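D-mannose isomerase (Marinomonas mediterranea, PDB 5X32) catalyses the reversible isomerization of D-mannose to D-fructose and, less efficiently, of D-lyxose to D-xylulose, as a monomer. Local coordinates at residues 114-119 / 180-185; 197-202 / 260-265. One frame throughout, in Å; residues are numbered along the deposited sequence.

Interaction 1: residues 114-119 / 180-185; sequences GLAFVI and CEALMS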
loop_
_atom_site.group_PDB
_atom_site.type_symbol
_atom_site.label_atom_id
_atom_site.label_comp_id
_atom_site.label_asym_id
_atom_site.label_seq_id
_atom_site.Cartn_x
_atom_site.Cartn_y
_atom_site.Cartn_z
ATOM N N GLY A 114 7.091 6.622 -5.409
ATOM C CA GLY A 114 8.284 6.381 -4.628
ATOM C C GLY A 114 8.405 7.370 -3.491
ATOM O O GLY A 114 8.615 6.982 -2.346
ATOM N N LEU A 115 8.250 8.652 -3.798
ATOM C CA LEU A 115 8.368 9.688 -2.775
ATOM C C LEU A 115 7.350 9.480 -1.641
ATOM O O LEU A 115 7.679 9.658 -0.461
ATOM C CB LEU A 115 8.197 11.073 -3.407
ATOM C CG LEU A 115 9.393 11.601 -4.212
ATOM C CD1 LEU A 115 9.110 13.018 -4.683
ATOM C CD2 LEU A 115 10.706 11.534 -3.431
ATOM N N ALA A 116 6.132 9.074 -1.999
ATOM C CA ALA A 116 5.129 8.766 -0.988
ATOM C C ALA A 116 5.675 7.683 -0.082
ATOM O O ALA A 116 5.661 7.825 1.137
ATOM C CB ALA A 116 3.787 8.334 -1.627
ATOM N N PHE A 117 6.217 6.621 -0.657
ATOM C CA PHE A 117 6.682 5.556 0.227
ATOM C C PHE A 117 7.936 5.965 1.017
ATOM O O PHE A 117 8.192 5.442 2.116
ATOM C CB PHE A 117 6.909 4.269 -0.553
ATOM C CG PHE A 117 5.688 3.408 -0.620
ATOM C CD1 PHE A 117 5.235 2.756 0.509
ATOM C CD2 PHE A 117 4.991 3.253 -1.805
ATOM C CE1 PHE A 117 4.095 1.973 0.465
ATOM C CE2 PHE A 117 3.845 2.469 -1.858
ATOM C CZ PHE A 117 3.404 1.821 -0.720
ATOM N N VAL A 118 8.697 6.924 0.484
ATOM C CA VAL A 118 9.839 7.473 1.200
ATOM C C VAL A 118 9.341 8.204 2.459
ATOM O O VAL A 118 9.870 7.994 3.566
ATOM C CB VAL A 118 10.669 8.429 0.311
ATOM C CG1 VAL A 118 11.665 9.236 1.156
ATOM C CG2 VAL A 118 11.435 7.639 -0.732
ATOM N N ILE A 119 8.294 9.016 2.298
ATOM C CA ILE A 119 7.651 9.676 3.433
ATOM C C ILE A 119 7.084 8.668 4.438
ATOM O O ILE A 119 7.262 8.823 5.648
ATOM C CB ILE A 119 6.524 10.622 2.961
ATOM C CG1 ILE A 119 7.129 11.894 2.373
ATOM C CG2 ILE A 119 5.594 10.995 4.110
ATOM C CD1 ILE A 119 6.128 12.824 1.770
ATOM N N CYS A 180 -1.719 10.148 -0.010
ATOM C CA CYS A 180 -2.692 10.414 1.035
ATOM C C CYS A 180 -2.421 9.574 2.256
ATOM O O CYS A 180 -2.351 10.081 3.389
ATOM C CB CYS A 180 -4.105 10.127 0.515
ATOM S SG CYS A 180 -5.375 9.994 1.812
ATOM N N GLU A 181 -2.196 8.290 2.009
ATOM C CA GLU A 181 -1.875 7.364 3.081
ATOM C C GLU A 181 -0.618 7.756 3.853
ATOM O O GLU A 181 -0.596 7.778 5.106
ATOM C CB GLU A 181 -1.671 5.988 2.491
ATOM C CG GLU A 181 -1.015 5.022 3.433
ATOM C CD GLU A 181 -0.364 3.858 2.701
ATOM O OE1 GLU A 181 -0.040 4.006 1.492
ATOM O OE2 GLU A 181 -0.167 2.799 3.344
ATOM N N ALA A 182 0.416 8.112 3.089
ATOM C CA ALA A 182 1.712 8.426 3.651
ATOM C C ALA A 182 1.584 9.635 4.542
ATOM O O ALA A 182 2.109 9.657 5.663
ATOM C CB ALA A 182 2.730 8.680 2.542
ATOM N N LEU A 183 0.840 10.623 4.058
ATOM C CA LEU A 183 0.661 11.866 4.803
ATOM C C LEU A 183 -0.161 11.660 6.078
ATOM O O LEU A 183 0.068 12.378 7.063
ATOM C CB LEU A 183 0.026 12.925 3.922
ATOM C CG LEU A 183 0.988 13.379 2.827
ATOM C CD1 LEU A 183 0.265 14.269 1.852
ATOM C CD2 LEU A 183 2.173 14.104 3.426
ATOM N N MET A 184 -1.109 10.709 6.077
ATOM C CA MET A 184 -1.731 10.337 7.355
ATOM C C MET A 184 -0.721 9.732 8.341
ATOM O O MET A 184 -0.754 10.023 9.549
ATOM C CB MET A 184 -2.861 9.350 7.145
ATOM C CG MET A 184 -4.112 9.984 6.592
ATOM S SD MET A 184 -5.362 8.752 6.249
ATOM C CE MET A 184 -5.608 8.192 7.903
ATOM N N SER A 185 0.187 8.902 7.826
ATOM C CA SER A 185 1.222 8.322 8.679
ATOM C C SER A 185 2.099 9.436 9.266
ATOM O O SER A 185 2.519 9.396 10.438
ATOM C CB SER A 185 2.077 7.335 7.888
ATOM O OG SER A 185 3.041 6.701 8.715
#
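Ala182 points its methyl toward helix 112-127 and meets two residues there. Its CB rests 3.4 Å from the backbone O of Ala116 and 4.0 Å from CG2 of Ile119, so the methyl lies against a backbone carbonyl and a branched side chain one turn further on. The methyl of Ala182 comes up beside that of Ala116, with 4.3 Å between Ala116 CB and Ala182 CB. Their CA atoms are 5.8 Å apart, and the segment axes approach to 8.4 Å, running nearly parallel at 17°; small side chains at the point of closest backbone approach permit this spacing.

Ile119 works with both branches. Its CG2 stands anti to the backbone N and takes the side of Ala182, while CG1, anti to the carbonyl carbon, carries CD1 to Leu183, where Ile119 CD1 and Leu183 CD2 come within 4.5 Å. Beyond this first shell, Ile119 also packs on Thr140 and Leu144 of helix 133-147, and Leu183 on Tyr195 and Leu202 of helix 193-212.

On the side of Tyr379 the lining turns aromatic and polar. Phe117 meets the rings of His178 and Tyr113 and stands edge-to-face with Tyr379, and Glu181 OE1 is hydrogen-bonded to His178 ND1. Tyr379 directly precedes His380, assigned by similarity as a proton donor/acceptor, whose side chain lies about 11 Å from that of Ala116.

Both segments belong to inner helices of the (alpha/alpha)6 barrel of the N-acylglucosamine 2-epimerase family, whose parallel neighbours line up around the central pocket. Across the two segments no hydrogen bond or salt bridge forms: the pair rests on buried van der Waals packing, mostly methyl against methyl, and the polar groups gather at its edge, beside Tyr379 and the probable catalytic histidine.

Interaction 2: residues 197-202 / 260-265; sequences DRAKLL and LMLDKR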
loop_
_atom_site.group_PDB
_atom_site.type_symbol
_atom_site.label_atom_id
_atom_site.label_comp_id
_atom_site.label_asym_id
_atom_site.label_seq_id
_atom_site.Cartn_x
_atom_site.Cartn_y
_atom_site.Cartn_z
ATOM N N ASP A 197 -4.006 17.957 6.504
ATOM C CA ASP A 197 -4.796 18.792 5.602
ATOM C C ASP A 197 -4.549 18.406 4.139
ATOM O O ASP A 197 -5.485 18.349 3.313
ATOM C CB ASP A 197 -4.486 20.268 5.829
ATOM C CG ASP A 197 -5.046 20.784 7.149
ATOM O OD1 ASP A 197 -5.938 20.116 7.724
ATOM O OD2 ASP A 197 -4.565 21.837 7.634
ATOM N N ARG A 198 -3.306 18.067 3.823
ATOM C CA ARG A 198 -3.011 17.644 2.456
ATOM C C ARG A 198 -3.667 16.266 2.173
ATOM O O ARG A 198 -4.227 16.033 1.090
ATOM C CB ARG A 198 -1.497 17.618 2.223
ATOM C CG ARG A 198 -1.084 17.209 0.832
ATOM C CD ARG A 198 -1.763 18.026 -0.241
ATOM N NE ARG A 198 -1.528 19.463 -0.110
ATOM C CZ ARG A 198 -0.508 20.103 -0.678
ATOM N NH1 ARG A 198 0.385 19.440 -1.398
ATOM N NH2 ARG A 198 -0.362 21.404 -0.512
ATOM N N ALA A 199 -3.616 15.364 3.153
ATOM C CA ALA A 199 -4.232 14.059 2.988
ATOM C C ALA A 199 -5.705 14.231 2.699
ATOM O O ALA A 199 -6.229 13.621 1.764
ATOM C CB ALA A 199 -4.036 13.194 4.223
ATOM N N LYS A 200 -6.373 15.098 3.453
ATOM C CA LYS A 200 -7.807 15.265 3.227
ATOM C C LYS A 200 -8.132 15.917 1.887
ATOM O O LYS A 200 -9.159 15.593 1.262
ATOM C CB LYS A 200 -8.433 16.042 4.376
ATOM C CG LYS A 200 -8.095 15.449 5.727
ATOM C CD LYS A 200 -8.793 16.189 6.843
ATOM C CE LYS A 200 -10.190 16.572 6.410
ATOM N NZ LYS A 200 -11.093 16.795 7.559
ATOM N N LEU A 201 -7.251 16.803 1.433
ATOM C CA LEU A 201 -7.436 17.437 0.125
ATOM C C LEU A 201 -7.309 16.418 -1.015
ATOM O O LEU A 201 -8.090 16.434 -1.975
ATOM C CB LEU A 201 -6.432 18.572 -0.067
ATOM C CG LEU A 201 -6.488 19.333 -1.396
ATOM C CD1 LEU A 201 -7.888 19.789 -1.734
ATOM C CD2 LEU A 201 -5.510 20.505 -1.414
ATOM N N LEU A 202 -6.312 15.542 -0.903
ATOM C CA LEU A 202 -6.097 14.480 -1.875
ATOM C C LEU A 202 -7.298 13.540 -1.882
ATOM O O LEU A 202 -7.816 13.158 -2.948
ATOM C CB LEU A 202 -4.806 13.723 -1.559
ATOM C CG LEU A 202 -3.540 14.561 -1.717
ATOM C CD1 LEU A 202 -2.295 13.823 -1.251
ATOM C CD2 LEU A 202 -3.406 14.986 -3.168
ATOM N N LEU A 260 -12.189 6.041 5.817
ATOM C CA LEU A 260 -12.638 5.788 7.187
ATOM C C LEU A 260 -11.534 6.174 8.178
ATOM O O LEU A 260 -11.791 6.713 9.272
ATOM C CB LEU A 260 -13.078 4.326 7.344
ATOM C CG LEU A 260 -14.243 4.012 6.396
ATOM C CD1 LEU A 260 -14.721 2.592 6.474
ATOM C CD2 LEU A 260 -15.403 4.943 6.647
ATOM N N MET A 261 -10.296 5.942 7.773
ATOM C CA MET A 261 -9.160 6.340 8.581
ATOM C C MET A 261 -9.111 7.883 8.752
ATOM O O MET A 261 -8.821 8.390 9.832
ATOM C CB MET A 261 -7.891 5.803 7.946
ATOM C CG MET A 261 -7.692 4.306 8.107
ATOM S SD MET A 261 -6.166 3.776 7.295
ATOM C CE MET A 261 -4.914 4.646 8.255
ATOM N N LEU A 262 -9.426 8.614 7.692
ATOM C CA LEU A 262 -9.501 10.063 7.752
ATOM C C LEU A 262 -10.709 10.497 8.577
ATOM O O LEU A 262 -10.665 11.481 9.299
ATOM C CB LEU A 262 -9.608 10.632 6.347
ATOM C CG LEU A 262 -8.281 10.750 5.617
ATOM C CD1 LEU A 262 -8.536 11.279 4.228
ATOM C CD2 LEU A 262 -7.311 11.639 6.382
ATOM N N ASP A 263 -11.788 9.733 8.485
ATOM C CA ASP A 263 -13.011 10.060 9.193
ATOM C C ASP A 263 -12.816 9.910 10.694
ATOM O O ASP A 263 -13.596 10.468 11.473
ATOM C CB ASP A 263 -14.178 9.196 8.713
ATOM C CG ASP A 263 -15.519 9.777 9.101
ATOM O OD1 ASP A 263 -15.547 10.946 9.541
ATOM O OD2 ASP A 263 -16.544 9.088 8.920
ATOM N N LYS A 264 -11.811 9.146 11.126
ATOM C CA LYS A 264 -11.612 9.100 12.570
ATOM C C LYS A 264 -10.647 10.192 13.000
ATOM O O LYS A 264 -10.719 10.674 14.127
ATOM C CB LYS A 264 -11.071 7.731 13.006
ATOM C CG LYS A 264 -10.029 7.697 14.178
ATOM C CD LYS A 264 -10.414 8.290 15.550
ATOM C CE LYS A 264 -9.448 7.807 16.638
ATOM N NZ LYS A 264 -7.993 8.177 16.328
ATOM N N ARG A 265 -9.819 10.678 12.091
ATOM C CA ARG A 265 -8.878 11.723 12.471
ATOM C C ARG A 265 -9.493 13.106 12.366
ATOM O O ARG A 265 -9.432 13.899 13.304
ATOM C CB ARG A 265 -7.615 11.632 11.619
ATOM C CG ARG A 265 -7.078 10.236 11.578
ATOM C CD ARG A 265 -5.705 10.123 10.949
ATOM N NE ARG A 265 -5.357 8.721 10.757
ATOM C CZ ARG A 265 -5.119 7.856 11.736
ATOM N NH1 ARG A 265 -5.182 8.239 13.004
ATOM N NH2 ARG A 265 -4.813 6.598 11.448
#
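This is a light, mainly apolar contact between two layers of the barrel, made by Leu262 of inner helix 249-265 on Ala199 and Lys200 of outer helix 193-212, away from the probable catalytic histidines. Leu262 does all the touching on its side. With CG anti to the carbonyl carbon (chi1 -81°), its fork spans the backbone between Ala199 and Lys200: CD1 sits 4.1 Å from the carbonyl O of Ala199, and CD2 lies 4.2 Å from Ala199 CB.

The same CD2 packs on the aliphatic part of Lys200, 3.9 Å from its CG, and the two side chains pass each other at a slant. The lysine contributes methylene surface here, whereas its ammonium end goes to residues that follow helix 249-265, NZ forming a salt bridge with Glu268 OE1 and a hydrogen bond with Ser266 OG. The nearest CA atoms, those of Lys200 and Leu262, are still 7.1 Å apart, so the leucine side chain spans the gap and ends on the backbone as well as the side chains of helix 193-212.

Leu262 also packs on Leu196 and Ala203 of helix 193-212, one turn either side of Ala199. Met184 of helix 173-190 covers another part of this leucine, while Leu260 and Asp263 turn to helix 271-286, the former reaching helix 311-328 as well.

Going from the N terminus, helix 112-127 comes first, and interaction 1 closes a loop of 60 residues when helix 173-190 returns to pack against it, with helix 133-147 and strands between. The chain then passes directly into helix 193-212, where interaction 2 opens; it closes on helix 249-265, and 57 residues lie between its segments, 232-243 of them not modelled. The two loops therefore follow in series, neither nesting nor crossing. Their centres are 13 Å apart, yet they share a boundary: Met184 packs on Met261, and Leu183 on Arg198. Helix 173-190 is thus flanked by helices 112-127, 193-212 and 249-265, and successive helical hairpins of the barrel are joined.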